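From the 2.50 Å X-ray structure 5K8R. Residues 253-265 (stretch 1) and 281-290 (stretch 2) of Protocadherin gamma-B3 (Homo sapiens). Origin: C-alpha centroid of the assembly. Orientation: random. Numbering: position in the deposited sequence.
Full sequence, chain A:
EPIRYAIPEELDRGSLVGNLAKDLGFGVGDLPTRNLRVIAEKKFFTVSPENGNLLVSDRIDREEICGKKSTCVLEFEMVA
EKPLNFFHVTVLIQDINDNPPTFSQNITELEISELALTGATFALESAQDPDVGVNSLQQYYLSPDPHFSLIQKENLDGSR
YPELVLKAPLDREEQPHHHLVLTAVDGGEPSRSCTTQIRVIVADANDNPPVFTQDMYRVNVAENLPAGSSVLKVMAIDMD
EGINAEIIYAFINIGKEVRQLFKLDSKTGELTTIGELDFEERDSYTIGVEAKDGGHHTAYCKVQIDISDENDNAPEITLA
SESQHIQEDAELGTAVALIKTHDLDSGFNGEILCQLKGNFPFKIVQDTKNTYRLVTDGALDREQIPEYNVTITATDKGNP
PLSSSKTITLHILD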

# COMPACT_ATOMS: atom_id res chain seq x y z
N ASN A 253 -16.62 -18.18 13.01
CA ASN A 253 -17.83 -18.74 13.61
C ASN A 253 -17.53 -20.01 14.40
O ASN A 253 -18.30 -20.97 14.41
N ILE A 254 -16.39 -20.02 15.07
CA ILE A 254 -15.93 -21.20 15.80
C ILE A 254 -16.43 -21.13 17.23
O ILE A 254 -16.66 -20.05 17.79
N GLY A 255 -16.63 -22.30 17.83
CA GLY A 255 -17.07 -22.41 19.20
C GLY A 255 -15.93 -22.84 20.12
O GLY A 255 -14.86 -23.25 19.68
N LYS A 256 -16.19 -22.73 21.42
CA LYS A 256 -15.17 -23.09 22.40
C LYS A 256 -14.88 -24.59 22.40
O LYS A 256 -13.76 -24.99 22.72
N GLU A 257 -15.86 -25.42 22.05
CA GLU A 257 -15.61 -26.85 21.96
C GLU A 257 -14.65 -27.19 20.83
O GLU A 257 -13.95 -28.21 20.89
N VAL A 258 -14.59 -26.35 19.80
CA VAL A 258 -13.71 -26.58 18.66
C VAL A 258 -12.46 -25.72 18.81
O VAL A 258 -11.38 -26.09 18.32
N ARG A 259 -12.60 -24.57 19.47
CA ARG A 259 -11.43 -23.74 19.75
C ARG A 259 -10.41 -24.48 20.60
O ARG A 259 -9.20 -24.31 20.41
N GLN A 260 -10.87 -25.33 21.52
CA GLN A 260 -9.99 -26.13 22.36
C GLN A 260 -9.59 -27.45 21.71
O GLN A 260 -8.95 -28.27 22.36
N LEU A 261 -9.96 -27.67 20.45
CA LEU A 261 -9.69 -28.93 19.77
C LEU A 261 -8.82 -28.79 18.54
O LEU A 261 -7.95 -29.63 18.31
N PHE A 262 -9.01 -27.75 17.74
CA PHE A 262 -8.28 -27.58 16.49
C PHE A 262 -7.57 -26.24 16.47
O PHE A 262 -7.95 -25.29 17.16
N LYS A 263 -6.52 -26.17 15.65
CA LYS A 263 -5.71 -24.97 15.49
C LYS A 263 -5.35 -24.80 14.03
O LYS A 263 -4.94 -25.76 13.37
N LEU A 264 -5.51 -23.58 13.52
CA LEU A 264 -5.19 -23.25 12.13
C LEU A 264 -4.06 -22.24 12.13
O LEU A 264 -4.21 -21.12 12.65
N ASP A 265 -2.93 -22.62 11.54
CA ASP A 265 -1.77 -21.73 11.46
C ASP A 265 -2.09 -20.54 10.57
O ASP A 265 -2.61 -20.70 9.46
N GLU A 281 -18.61 -38.39 21.31
CA GLU A 281 -19.11 -37.05 21.57
C GLU A 281 -19.55 -36.34 20.30
O GLU A 281 -20.64 -35.77 20.24
N ARG A 282 -18.71 -36.37 19.26
CA ARG A 282 -19.03 -35.71 18.00
C ARG A 282 -18.25 -36.39 16.89
O ARG A 282 -17.05 -36.64 17.04
N ASP A 283 -18.93 -36.70 15.79
CA ASP A 283 -18.35 -37.48 14.70
C ASP A 283 -17.95 -36.64 13.49
O ASP A 283 -17.38 -37.19 12.54
N SER A 284 -18.23 -35.34 13.50
CA SER A 284 -17.92 -34.50 12.36
C SER A 284 -17.81 -33.05 12.81
O SER A 284 -18.48 -32.63 13.75
N TYR A 285 -16.96 -32.30 12.11
CA TYR A 285 -16.76 -30.88 12.38
C TYR A 285 -16.76 -30.12 11.06
O TYR A 285 -15.93 -30.40 10.19
N THR A 286 -17.67 -29.16 10.92
CA THR A 286 -17.70 -28.26 9.77
C THR A 286 -17.30 -26.87 10.24
O THR A 286 -18.00 -26.27 11.07
N ILE A 287 -16.18 -26.37 9.72
CA ILE A 287 -15.57 -25.13 10.20
C ILE A 287 -15.35 -24.20 9.01
O ILE A 287 -14.87 -24.64 7.96
N GLY A 288 -15.70 -22.93 9.19
CA GLY A 288 -15.44 -21.93 8.16
C GLY A 288 -14.04 -21.36 8.30
O GLY A 288 -13.56 -21.08 9.40
N VAL A 289 -13.38 -21.17 7.15
CA VAL A 289 -12.01 -20.69 7.09
C VAL A 289 -11.97 -19.43 6.24
O VAL A 289 -12.55 -19.39 5.15
N GLU A 290 -11.28 -18.41 6.74
CA GLU A 290 -11.13 -17.12 6.08
C GLU A 290 -9.66 -16.88 5.75
O GLU A 290 -8.77 -17.18 6.57

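This is a small apolar contact made by side chains alone, in which a short helix, the loop before it and the strand after it lay aliphatic and aromatic groups against one strand, with a single salt bridge at its exposed margin. The strands 262-264 and 284-290 run nearly parallel, 17° apart, but their axes stay 10.6 Å from each other at closest approach, too far for backbone pairing, so side chains must fill the gap.

Alternation sets the pattern on the second strand: Tyr285, Ile287 and Val289 supply the contacts, while Thr286 points away and Ser284 is out of reach. On the first strand Phe262 and Leu264 point toward the partner and Lys263 does not reach it.

Tyr285, chi1 m, has the most area covered by the other stretch. Phe262, also m, turns its ring edge to the tyrosine face, with centroids 5.2 Å apart, planes at 73° and Phe262 CE2 3.8 Å from Tyr285 CG. Val258, buried and t, points in from the helix; its CG2 lies 3.9 Å from Tyr285 CD1, near the plane of that ring, and its CG1 lies 3.6 Å from Ile287 CD1.

Ile287 (m, t) leaves its backbone sideways, yet its end comes nearer: Ile287 CD1 is also 4.2 Å from Phe262 CD2, while the branch methyl Ile287 CG2 is 3.6 Å from Ile254 CD1. Ile254 (t, p) likewise starts sideways and reaches in with its tip. Farther along, Leu264 (t, p) places CD2 3.7 Å from CG1 of Val289 (t), which points sideways.

The polar element sits beside Val258. Glu257 (p, t) points toward the partner, and Arg282, extended with every chi near t, donates a weak hydrogen bond from NH1 to Glu257 OE1 at 2.9 Å, reinforced by opposite charge as a salt bridge. Arg282 NE hydrogen-bonds Ser284 O at 2.8 Å, tethering the guanidinium to its own stretch, while Arg282 NH1 also lies 3.8 Å from Val258 CG2.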

# COMPACT_ATOMS: atom_id res chain seq x y z
CB ASN A 253 -18.90 -19.01 12.54
CG ASN A 253 -19.44 -17.74 11.92
OD1 ASN A 253 -19.74 -16.77 12.63
ND2 ASN A 253 -19.55 -17.72 10.60
CB ILE A 254 -14.39 -21.32 15.73
CG1 ILE A 254 -13.98 -22.79 15.84
CG2 ILE A 254 -13.73 -20.49 16.82
CD1 ILE A 254 -14.68 -23.67 14.84
CB LYS A 256 -15.59 -22.63 23.80
CG LYS A 256 -15.42 -21.14 24.02
CD LYS A 256 -15.54 -20.79 25.49
CE LYS A 256 -15.19 -19.33 25.74
NZ LYS A 256 -15.24 -18.98 27.18
CB GLU A 257 -16.92 -27.62 21.78
CG GLU A 257 -17.73 -27.21 20.57
CD GLU A 257 -18.86 -28.18 20.26
OE1 GLU A 257 -18.56 -29.33 19.90
OE2 GLU A 257 -20.04 -27.79 20.41
CB VAL A 258 -14.43 -26.28 17.34
CG1 VAL A 258 -13.62 -26.79 16.17
CG2 VAL A 258 -15.82 -26.90 17.35
CB ARG A 259 -11.88 -22.45 20.46
CG ARG A 259 -10.73 -21.61 20.98
CD ARG A 259 -11.19 -20.29 21.56
NE ARG A 259 -11.42 -19.28 20.53
CZ ARG A 259 -12.61 -19.01 20.01
NH1 ARG A 259 -13.69 -19.67 20.43
NH2 ARG A 259 -12.74 -18.07 19.08
CB GLN A 260 -10.66 -26.40 23.71
CG GLN A 260 -10.93 -25.16 24.54
CD GLN A 260 -9.65 -24.52 25.05
OE1 GLN A 260 -9.30 -23.41 24.66
NE2 GLN A 260 -8.96 -25.22 25.95
CB LEU A 261 -11.01 -29.61 19.38
CG LEU A 261 -11.48 -30.77 20.26
CD1 LEU A 261 -10.51 -31.94 20.16
CD2 LEU A 261 -11.63 -30.33 21.71
CB PHE A 262 -9.20 -27.71 15.28
CG PHE A 262 -9.84 -29.07 15.15
CD1 PHE A 262 -9.12 -30.14 14.65
CD2 PHE A 262 -11.16 -29.27 15.51
CE1 PHE A 262 -9.70 -31.39 14.53
CE2 PHE A 262 -11.75 -30.51 15.39
CZ PHE A 262 -11.02 -31.57 14.90
CB LYS A 263 -4.43 -25.06 16.34
CG LYS A 263 -3.42 -23.96 16.06
CD LYS A 263 -2.14 -24.17 16.85
CE LYS A 263 -1.08 -23.14 16.48
NZ LYS A 263 -1.55 -21.75 16.75
CB LEU A 264 -6.42 -22.69 11.40
CG LEU A 264 -6.22 -22.34 9.93
CD1 LEU A 264 -5.88 -23.58 9.12
CD2 LEU A 264 -7.46 -21.65 9.37
CB ASP A 265 -0.56 -22.49 10.93
CG ASP A 265 0.75 -21.75 11.17
OD1 ASP A 265 0.83 -20.55 10.85
OD2 ASP A 265 1.70 -22.38 11.69
CB GLU A 281 -18.05 -36.22 22.31
CG GLU A 281 -18.53 -34.84 22.74
CD GLU A 281 -19.64 -34.90 23.77
OE1 GLU A 281 -19.68 -35.87 24.55
OE2 GLU A 281 -20.48 -33.97 23.79
CB ARG A 282 -18.70 -34.21 18.06
CG ARG A 282 -19.19 -33.41 16.87
CD ARG A 282 -19.06 -31.91 17.14
NE ARG A 282 -19.29 -31.11 15.95
CZ ARG A 282 -19.19 -29.79 15.90
NH1 ARG A 282 -18.85 -29.11 16.99
NH2 ARG A 282 -19.42 -29.14 14.77
CB ASP A 283 -19.31 -38.59 14.27
CG ASP A 283 -20.70 -38.06 13.93
OD1 ASP A 283 -20.86 -36.83 13.80
OD2 ASP A 283 -21.63 -38.88 13.80
CB SER A 284 -18.97 -34.64 11.25
OG SER A 284 -18.67 -33.80 10.15
CB TYR A 285 -15.45 -30.63 13.13
CG TYR A 285 -15.40 -31.21 14.53
CD1 TYR A 285 -15.74 -30.43 15.63
CD2 TYR A 285 -15.00 -32.52 14.75
CE1 TYR A 285 -15.70 -30.95 16.91
CE2 TYR A 285 -14.95 -33.04 16.03
CZ TYR A 285 -15.30 -32.26 17.11
OH TYR A 285 -15.25 -32.78 18.38
CB THR A 286 -19.07 -28.25 9.11
OG1 THR A 286 -19.35 -29.53 8.54
CG2 THR A 286 -19.12 -27.20 8.01
CB ILE A 287 -14.23 -25.40 10.92
CG1 ILE A 287 -14.43 -26.42 12.05
CG2 ILE A 287 -13.64 -24.11 11.44
CD1 ILE A 287 -13.13 -26.97 12.58
CB VAL A 289 -11.05 -21.76 6.53
CG1 VAL A 289 -9.65 -21.20 6.36
CG2 VAL A 289 -11.03 -22.98 7.45
CB GLU A 290 -11.66 -15.98 6.95
CG GLU A 290 -11.38 -14.59 6.41
CD GLU A 290 -11.62 -13.50 7.44
OE1 GLU A 290 -11.61 -13.82 8.65
OE2 GLU A 290 -11.81 -12.33 7.05